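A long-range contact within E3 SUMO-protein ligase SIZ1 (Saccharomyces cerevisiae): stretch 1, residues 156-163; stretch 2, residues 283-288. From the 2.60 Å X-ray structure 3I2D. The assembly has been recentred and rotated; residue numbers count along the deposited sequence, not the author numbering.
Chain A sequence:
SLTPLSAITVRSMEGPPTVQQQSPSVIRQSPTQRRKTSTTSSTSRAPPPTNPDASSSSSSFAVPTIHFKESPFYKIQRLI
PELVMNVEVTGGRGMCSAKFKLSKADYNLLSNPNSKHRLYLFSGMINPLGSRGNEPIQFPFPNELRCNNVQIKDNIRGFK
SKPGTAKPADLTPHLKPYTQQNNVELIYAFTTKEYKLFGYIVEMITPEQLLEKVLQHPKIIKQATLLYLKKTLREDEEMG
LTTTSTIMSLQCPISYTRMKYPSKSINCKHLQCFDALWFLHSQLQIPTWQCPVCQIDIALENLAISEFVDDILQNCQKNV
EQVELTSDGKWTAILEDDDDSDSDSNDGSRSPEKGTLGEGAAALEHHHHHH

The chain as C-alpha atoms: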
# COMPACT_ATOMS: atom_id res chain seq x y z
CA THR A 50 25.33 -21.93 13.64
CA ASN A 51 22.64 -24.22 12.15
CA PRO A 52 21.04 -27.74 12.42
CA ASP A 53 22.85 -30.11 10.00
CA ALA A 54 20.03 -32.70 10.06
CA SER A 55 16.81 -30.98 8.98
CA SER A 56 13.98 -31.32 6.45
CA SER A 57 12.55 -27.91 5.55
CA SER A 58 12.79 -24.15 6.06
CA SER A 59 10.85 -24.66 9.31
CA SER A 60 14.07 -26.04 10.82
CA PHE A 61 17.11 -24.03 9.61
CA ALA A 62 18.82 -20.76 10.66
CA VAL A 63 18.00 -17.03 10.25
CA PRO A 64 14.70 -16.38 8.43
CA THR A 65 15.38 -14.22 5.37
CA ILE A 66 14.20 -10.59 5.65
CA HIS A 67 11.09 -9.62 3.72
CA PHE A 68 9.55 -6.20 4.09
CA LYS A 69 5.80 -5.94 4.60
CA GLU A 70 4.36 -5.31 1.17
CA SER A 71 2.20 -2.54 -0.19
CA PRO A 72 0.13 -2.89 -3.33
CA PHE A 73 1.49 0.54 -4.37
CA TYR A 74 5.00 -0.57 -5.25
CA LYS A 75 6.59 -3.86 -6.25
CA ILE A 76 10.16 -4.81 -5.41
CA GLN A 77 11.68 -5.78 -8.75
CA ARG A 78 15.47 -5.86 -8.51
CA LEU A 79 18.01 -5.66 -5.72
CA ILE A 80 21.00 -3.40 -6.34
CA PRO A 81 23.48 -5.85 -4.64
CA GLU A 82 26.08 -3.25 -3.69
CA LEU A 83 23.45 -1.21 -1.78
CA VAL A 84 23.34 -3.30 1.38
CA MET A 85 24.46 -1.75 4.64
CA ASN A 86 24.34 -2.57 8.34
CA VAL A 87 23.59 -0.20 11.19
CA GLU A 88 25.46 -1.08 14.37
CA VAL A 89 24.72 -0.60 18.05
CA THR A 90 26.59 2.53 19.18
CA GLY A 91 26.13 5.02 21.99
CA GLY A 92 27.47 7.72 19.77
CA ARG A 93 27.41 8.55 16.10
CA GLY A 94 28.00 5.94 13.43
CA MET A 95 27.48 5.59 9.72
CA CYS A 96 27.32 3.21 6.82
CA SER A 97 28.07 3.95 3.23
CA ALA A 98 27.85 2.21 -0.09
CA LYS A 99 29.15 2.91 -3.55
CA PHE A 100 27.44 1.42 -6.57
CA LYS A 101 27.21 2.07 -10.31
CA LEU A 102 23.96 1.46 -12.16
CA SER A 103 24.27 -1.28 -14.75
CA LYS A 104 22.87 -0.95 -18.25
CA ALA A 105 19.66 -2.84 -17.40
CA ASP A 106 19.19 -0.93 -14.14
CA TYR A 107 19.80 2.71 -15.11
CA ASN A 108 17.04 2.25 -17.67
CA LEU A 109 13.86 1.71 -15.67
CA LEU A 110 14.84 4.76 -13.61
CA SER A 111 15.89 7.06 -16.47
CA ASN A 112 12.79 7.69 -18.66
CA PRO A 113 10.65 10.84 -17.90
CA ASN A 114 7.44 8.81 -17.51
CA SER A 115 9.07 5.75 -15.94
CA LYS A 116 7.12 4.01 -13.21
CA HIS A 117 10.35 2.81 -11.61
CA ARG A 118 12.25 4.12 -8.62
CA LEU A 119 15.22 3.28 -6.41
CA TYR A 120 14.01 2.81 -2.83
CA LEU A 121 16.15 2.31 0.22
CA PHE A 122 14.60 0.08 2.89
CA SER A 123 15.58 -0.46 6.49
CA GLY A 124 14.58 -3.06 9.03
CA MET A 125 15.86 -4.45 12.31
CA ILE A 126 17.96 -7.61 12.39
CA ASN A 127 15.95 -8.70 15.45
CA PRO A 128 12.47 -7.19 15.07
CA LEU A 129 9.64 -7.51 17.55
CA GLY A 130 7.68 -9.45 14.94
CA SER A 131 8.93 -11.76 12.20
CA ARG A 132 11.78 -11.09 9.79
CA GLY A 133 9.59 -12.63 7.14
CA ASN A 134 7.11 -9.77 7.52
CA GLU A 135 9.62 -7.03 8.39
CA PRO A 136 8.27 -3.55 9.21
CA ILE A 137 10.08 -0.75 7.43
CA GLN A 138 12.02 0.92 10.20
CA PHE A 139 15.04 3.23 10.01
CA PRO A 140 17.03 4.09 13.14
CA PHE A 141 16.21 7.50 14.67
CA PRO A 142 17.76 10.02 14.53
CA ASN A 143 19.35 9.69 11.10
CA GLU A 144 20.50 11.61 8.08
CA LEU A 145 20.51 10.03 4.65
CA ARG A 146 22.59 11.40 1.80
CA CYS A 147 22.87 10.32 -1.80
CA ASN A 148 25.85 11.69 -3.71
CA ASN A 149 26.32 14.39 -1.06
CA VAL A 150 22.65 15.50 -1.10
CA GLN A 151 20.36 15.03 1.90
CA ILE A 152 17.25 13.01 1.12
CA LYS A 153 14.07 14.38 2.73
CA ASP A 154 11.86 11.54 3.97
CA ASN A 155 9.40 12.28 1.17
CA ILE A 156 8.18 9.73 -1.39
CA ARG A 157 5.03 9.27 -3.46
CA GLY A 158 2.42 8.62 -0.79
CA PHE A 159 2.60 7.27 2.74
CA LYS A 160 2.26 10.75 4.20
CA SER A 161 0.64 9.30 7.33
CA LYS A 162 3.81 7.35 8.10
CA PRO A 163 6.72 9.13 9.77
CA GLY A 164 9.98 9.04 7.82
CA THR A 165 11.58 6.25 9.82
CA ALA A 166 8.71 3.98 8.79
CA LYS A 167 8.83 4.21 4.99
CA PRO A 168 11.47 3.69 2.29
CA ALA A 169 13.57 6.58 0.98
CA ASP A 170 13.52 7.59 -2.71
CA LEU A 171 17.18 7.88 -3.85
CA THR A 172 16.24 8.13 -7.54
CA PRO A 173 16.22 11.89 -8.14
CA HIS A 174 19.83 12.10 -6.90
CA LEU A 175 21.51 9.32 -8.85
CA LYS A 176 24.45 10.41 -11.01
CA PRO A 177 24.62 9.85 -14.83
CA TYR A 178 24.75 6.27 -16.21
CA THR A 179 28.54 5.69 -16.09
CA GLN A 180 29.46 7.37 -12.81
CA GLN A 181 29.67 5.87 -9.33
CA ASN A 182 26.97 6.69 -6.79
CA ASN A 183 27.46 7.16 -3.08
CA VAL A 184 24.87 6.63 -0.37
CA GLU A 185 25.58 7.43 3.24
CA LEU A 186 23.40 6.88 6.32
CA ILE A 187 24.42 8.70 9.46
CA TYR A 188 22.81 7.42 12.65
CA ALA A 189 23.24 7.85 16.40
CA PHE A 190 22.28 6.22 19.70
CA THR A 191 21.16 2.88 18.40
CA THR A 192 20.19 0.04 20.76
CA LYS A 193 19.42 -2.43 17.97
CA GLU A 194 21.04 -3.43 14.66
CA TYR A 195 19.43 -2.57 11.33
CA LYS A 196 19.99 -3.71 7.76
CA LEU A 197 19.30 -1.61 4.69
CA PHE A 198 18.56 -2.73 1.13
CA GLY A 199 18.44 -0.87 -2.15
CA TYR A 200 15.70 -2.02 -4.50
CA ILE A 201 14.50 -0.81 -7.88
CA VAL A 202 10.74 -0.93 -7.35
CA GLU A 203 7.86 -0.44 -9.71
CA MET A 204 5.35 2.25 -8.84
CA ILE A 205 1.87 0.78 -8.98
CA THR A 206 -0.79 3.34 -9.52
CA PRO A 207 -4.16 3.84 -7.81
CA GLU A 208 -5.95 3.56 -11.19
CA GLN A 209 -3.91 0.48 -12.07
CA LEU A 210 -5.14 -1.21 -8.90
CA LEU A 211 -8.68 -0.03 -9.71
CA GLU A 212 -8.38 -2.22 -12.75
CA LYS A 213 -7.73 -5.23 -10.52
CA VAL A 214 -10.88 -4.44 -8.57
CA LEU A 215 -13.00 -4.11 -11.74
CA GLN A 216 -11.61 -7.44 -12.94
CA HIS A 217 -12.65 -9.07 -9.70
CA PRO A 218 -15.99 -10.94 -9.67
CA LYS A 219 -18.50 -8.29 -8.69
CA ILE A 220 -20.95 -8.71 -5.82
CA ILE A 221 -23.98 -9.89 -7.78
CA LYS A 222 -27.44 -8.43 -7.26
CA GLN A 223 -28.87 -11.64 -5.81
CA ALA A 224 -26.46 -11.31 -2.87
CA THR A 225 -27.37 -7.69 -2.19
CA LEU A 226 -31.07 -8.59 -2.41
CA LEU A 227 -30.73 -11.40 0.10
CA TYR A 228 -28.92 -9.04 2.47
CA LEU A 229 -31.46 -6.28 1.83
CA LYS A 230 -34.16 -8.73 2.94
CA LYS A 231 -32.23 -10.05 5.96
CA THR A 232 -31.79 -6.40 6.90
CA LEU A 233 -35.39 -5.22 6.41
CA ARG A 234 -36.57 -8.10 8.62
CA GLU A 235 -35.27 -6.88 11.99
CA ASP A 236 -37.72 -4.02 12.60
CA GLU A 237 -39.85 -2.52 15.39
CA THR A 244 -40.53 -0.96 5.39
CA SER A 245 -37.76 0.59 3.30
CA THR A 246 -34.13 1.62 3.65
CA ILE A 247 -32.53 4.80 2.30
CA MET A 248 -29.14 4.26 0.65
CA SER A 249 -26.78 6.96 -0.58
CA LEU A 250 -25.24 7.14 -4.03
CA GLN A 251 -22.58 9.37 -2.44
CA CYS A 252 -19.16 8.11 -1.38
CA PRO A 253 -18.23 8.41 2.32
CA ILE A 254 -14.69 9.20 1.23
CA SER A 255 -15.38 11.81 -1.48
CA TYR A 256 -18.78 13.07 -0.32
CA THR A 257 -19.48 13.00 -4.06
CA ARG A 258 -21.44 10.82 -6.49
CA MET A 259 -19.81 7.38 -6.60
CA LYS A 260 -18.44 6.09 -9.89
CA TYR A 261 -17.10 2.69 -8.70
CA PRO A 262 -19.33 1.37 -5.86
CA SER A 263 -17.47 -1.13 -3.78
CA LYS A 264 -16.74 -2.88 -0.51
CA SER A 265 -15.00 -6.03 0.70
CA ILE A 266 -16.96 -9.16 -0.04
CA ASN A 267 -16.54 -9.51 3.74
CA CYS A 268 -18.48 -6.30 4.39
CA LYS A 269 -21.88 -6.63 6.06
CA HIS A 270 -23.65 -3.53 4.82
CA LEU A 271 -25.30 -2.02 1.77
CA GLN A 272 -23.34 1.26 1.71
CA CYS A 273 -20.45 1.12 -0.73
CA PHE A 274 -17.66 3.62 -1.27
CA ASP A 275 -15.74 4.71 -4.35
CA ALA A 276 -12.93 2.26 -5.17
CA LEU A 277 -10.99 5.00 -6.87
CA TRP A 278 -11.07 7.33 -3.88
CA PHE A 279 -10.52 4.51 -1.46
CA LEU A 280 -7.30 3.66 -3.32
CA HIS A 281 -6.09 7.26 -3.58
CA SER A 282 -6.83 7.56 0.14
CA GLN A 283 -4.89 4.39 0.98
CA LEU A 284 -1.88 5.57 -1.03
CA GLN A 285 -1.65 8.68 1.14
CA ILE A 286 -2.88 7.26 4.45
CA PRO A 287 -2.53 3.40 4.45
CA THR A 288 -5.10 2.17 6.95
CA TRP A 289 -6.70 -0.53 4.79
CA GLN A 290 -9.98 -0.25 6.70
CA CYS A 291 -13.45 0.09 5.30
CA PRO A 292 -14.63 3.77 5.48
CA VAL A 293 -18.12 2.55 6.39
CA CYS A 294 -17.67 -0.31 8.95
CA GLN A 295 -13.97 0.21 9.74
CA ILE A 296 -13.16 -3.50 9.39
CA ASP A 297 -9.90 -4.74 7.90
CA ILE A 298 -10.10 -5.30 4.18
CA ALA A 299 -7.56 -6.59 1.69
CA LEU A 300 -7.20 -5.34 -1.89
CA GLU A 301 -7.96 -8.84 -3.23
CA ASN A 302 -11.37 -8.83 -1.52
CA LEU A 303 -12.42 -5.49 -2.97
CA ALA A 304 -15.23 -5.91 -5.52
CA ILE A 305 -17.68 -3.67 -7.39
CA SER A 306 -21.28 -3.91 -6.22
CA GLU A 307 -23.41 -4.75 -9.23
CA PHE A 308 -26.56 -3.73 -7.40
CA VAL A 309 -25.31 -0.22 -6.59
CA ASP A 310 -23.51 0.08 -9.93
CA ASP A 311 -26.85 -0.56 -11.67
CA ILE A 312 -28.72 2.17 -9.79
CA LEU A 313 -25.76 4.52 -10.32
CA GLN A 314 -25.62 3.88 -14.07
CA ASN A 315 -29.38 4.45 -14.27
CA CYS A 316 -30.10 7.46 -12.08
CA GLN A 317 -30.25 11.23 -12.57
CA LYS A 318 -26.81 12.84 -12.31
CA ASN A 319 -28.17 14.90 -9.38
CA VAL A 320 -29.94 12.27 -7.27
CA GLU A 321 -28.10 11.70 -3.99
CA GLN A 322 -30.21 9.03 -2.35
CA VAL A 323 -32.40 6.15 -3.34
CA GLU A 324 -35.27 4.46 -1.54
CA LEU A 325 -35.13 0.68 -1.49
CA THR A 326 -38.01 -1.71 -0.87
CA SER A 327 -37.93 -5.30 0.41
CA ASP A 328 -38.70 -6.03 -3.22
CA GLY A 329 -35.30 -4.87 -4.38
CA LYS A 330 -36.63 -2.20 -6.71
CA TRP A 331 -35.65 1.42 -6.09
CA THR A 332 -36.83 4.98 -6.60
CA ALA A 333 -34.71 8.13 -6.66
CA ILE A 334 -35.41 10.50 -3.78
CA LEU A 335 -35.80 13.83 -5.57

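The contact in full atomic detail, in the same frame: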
# COMPACT_ATOMS: atom_id res chain seq x y z
N ILE A 156 8.38 10.56 -0.21
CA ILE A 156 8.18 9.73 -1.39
C ILE A 156 6.74 9.89 -1.83
O ILE A 156 5.98 10.64 -1.21
CB ILE A 156 8.48 8.24 -1.11
CG1 ILE A 156 7.78 7.77 0.16
CG2 ILE A 156 9.98 8.05 -1.01
CD1 ILE A 156 8.13 6.34 0.52
N ARG A 157 6.37 9.19 -2.89
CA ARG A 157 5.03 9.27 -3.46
C ARG A 157 3.86 9.46 -2.50
O ARG A 157 3.22 10.51 -2.50
CB ARG A 157 4.76 8.05 -4.34
CG ARG A 157 3.48 8.19 -5.12
CD ARG A 157 3.60 7.46 -6.42
NE ARG A 157 2.87 6.20 -6.44
CZ ARG A 157 3.10 5.17 -5.64
NH1 ARG A 157 4.04 5.22 -4.71
NH2 ARG A 157 2.40 4.06 -5.82
N GLY A 158 3.54 8.44 -1.70
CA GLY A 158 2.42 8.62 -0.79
C GLY A 158 2.88 8.47 0.64
O GLY A 158 3.77 9.18 1.08
N PHE A 159 2.25 7.55 1.35
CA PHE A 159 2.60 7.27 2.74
C PHE A 159 2.89 8.52 3.54
O PHE A 159 3.90 8.59 4.24
CB PHE A 159 3.81 6.35 2.76
CG PHE A 159 3.68 5.18 1.84
CD1 PHE A 159 4.05 5.28 0.51
CD2 PHE A 159 3.12 3.98 2.29
CE1 PHE A 159 3.88 4.21 -0.36
CE2 PHE A 159 2.95 2.90 1.43
CZ PHE A 159 3.32 3.02 0.10
N LYS A 160 2.01 9.51 3.47
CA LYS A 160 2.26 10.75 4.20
C LYS A 160 1.84 10.62 5.66
O LYS A 160 2.20 11.45 6.49
CB LYS A 160 1.56 11.93 3.52
CG LYS A 160 0.07 11.90 3.61
CD LYS A 160 -0.55 13.29 3.45
CE LYS A 160 -0.51 13.80 2.02
NZ LYS A 160 -1.52 14.89 1.86
N SER A 161 1.11 9.57 5.97
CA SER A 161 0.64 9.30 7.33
C SER A 161 1.73 8.60 8.14
O SER A 161 1.66 8.53 9.36
CB SER A 161 -0.57 8.39 7.30
OG SER A 161 -0.16 7.09 6.89
N LYS A 162 2.73 8.06 7.44
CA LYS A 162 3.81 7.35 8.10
C LYS A 162 5.01 8.25 8.31
O LYS A 162 5.47 8.92 7.37
CB LYS A 162 4.25 6.17 7.23
CG LYS A 162 3.20 5.16 6.87
CD LYS A 162 3.12 4.06 7.90
CE LYS A 162 2.51 2.82 7.29
NZ LYS A 162 3.30 2.40 6.09
N PRO A 163 5.55 8.28 9.53
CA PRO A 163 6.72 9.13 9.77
C PRO A 163 7.84 8.63 8.86
O PRO A 163 7.76 7.53 8.33
CB PRO A 163 7.01 8.92 11.25
CG PRO A 163 6.51 7.53 11.50
CD PRO A 163 5.23 7.47 10.72
N GLN A 283 -5.83 5.35 0.42
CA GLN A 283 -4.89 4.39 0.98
C GLN A 283 -3.44 4.74 0.61
O GLN A 283 -2.52 4.57 1.41
CB GLN A 283 -5.21 2.95 0.51
CG GLN A 283 -6.50 2.40 1.10
CD GLN A 283 -6.58 2.61 2.60
OE1 GLN A 283 -5.73 2.14 3.35
NE2 GLN A 283 -7.60 3.33 3.05
N LEU A 284 -3.23 5.24 -0.61
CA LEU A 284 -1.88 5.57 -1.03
C LEU A 284 -1.29 6.66 -0.15
O LEU A 284 -0.10 6.65 0.12
CB LEU A 284 -1.86 6.02 -2.49
CG LEU A 284 -0.54 6.66 -2.92
CD1 LEU A 284 0.60 5.63 -2.86
CD2 LEU A 284 -0.70 7.24 -4.30
N GLN A 285 -2.12 7.60 0.30
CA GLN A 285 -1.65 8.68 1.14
C GLN A 285 -1.64 8.31 2.62
O GLN A 285 -0.70 8.62 3.36
CB GLN A 285 -2.54 9.90 0.98
CG GLN A 285 -2.62 10.48 -0.42
CD GLN A 285 -1.26 10.76 -1.01
OE1 GLN A 285 -0.34 11.17 -0.31
NE2 GLN A 285 -1.14 10.55 -2.30
N ILE A 286 -2.71 7.64 3.05
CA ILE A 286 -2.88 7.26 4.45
C ILE A 286 -3.30 5.78 4.52
O ILE A 286 -4.47 5.47 4.69
CB ILE A 286 -3.97 8.17 5.07
CG1 ILE A 286 -3.57 9.64 4.86
CG2 ILE A 286 -4.15 7.87 6.55
CD1 ILE A 286 -4.70 10.64 4.98
N PRO A 287 -2.33 4.86 4.41
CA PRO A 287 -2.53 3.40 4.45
C PRO A 287 -3.08 2.82 5.74
O PRO A 287 -2.33 2.46 6.64
CB PRO A 287 -1.15 2.86 4.11
CG PRO A 287 -0.26 3.86 4.76
CD PRO A 287 -0.90 5.18 4.37
N THR A 288 -4.40 2.72 5.80
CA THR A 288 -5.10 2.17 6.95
C THR A 288 -5.69 0.82 6.57
O THR A 288 -5.76 -0.08 7.39
CB THR A 288 -6.25 3.08 7.36
OG1 THR A 288 -7.21 3.14 6.30
CG2 THR A 288 -5.72 4.47 7.65

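Carbonyls near the C-terminal end of a helix often lack the amide partners that the next turn would supply, and a loop distant in sequence can provide them. The contact between residues 156-163 and 283-288 of SIZ1 is a compact example. Stretch 1 has no regular secondary structure, yet three successive amides face the helical segment. Phe159 N donates to Leu284 O (2.8 Å, near-linear at 160°), Lys160 N donates to Gln285 O (2.9 Å), and Ser161 N adds a weak bond to that same Gln285 O (3.3 Å).

Such proximity depends on Gly158. Its CA lies 3.3 Å from Leu284 O in a CA-H...O contact, and a CB here would sit only 2.1 Å from Leu284 O, a clash. Phe159 follows with positive phi and psi (41°/49°), and its CA-to-CB bond points away from stretch 2. Its chi1 of -48° (m) nevertheless leaves the ring beside the contact, with Leu284 O over one face, Phe159 CE1 4.4 Å from Leu284 CD1, and Phe159 CD2 4.2 Å from Pro287 CG.

Several side chains start sideways and reach their partners through their torsions. Leu284, t at chi1 and p at chi2, brings CD1 to 3.8 Å from Arg157 CZ, over one face of the guanidinium. That flat face can pack against a methyl while the polar edge remains available; Arg157 NH2 is hydrogen-bonded elsewhere in the structure. Gln285 folds back with chi1 and chi2 both m, placing OE1 3.8 Å from Gly158 CA and 3.5 Å from Lys160 CE.

At the other end, Ser161 points toward stretch 2, and its p rotamer sets OG 3.2 Å from Pro287 CD. Lys162, m at both chi1 and chi2, bends its aliphatic chain so that CE lies 3.9 Å from Pro287 CG. Backbone polarity thus anchors the contact, and mostly apolar packing fills in around it.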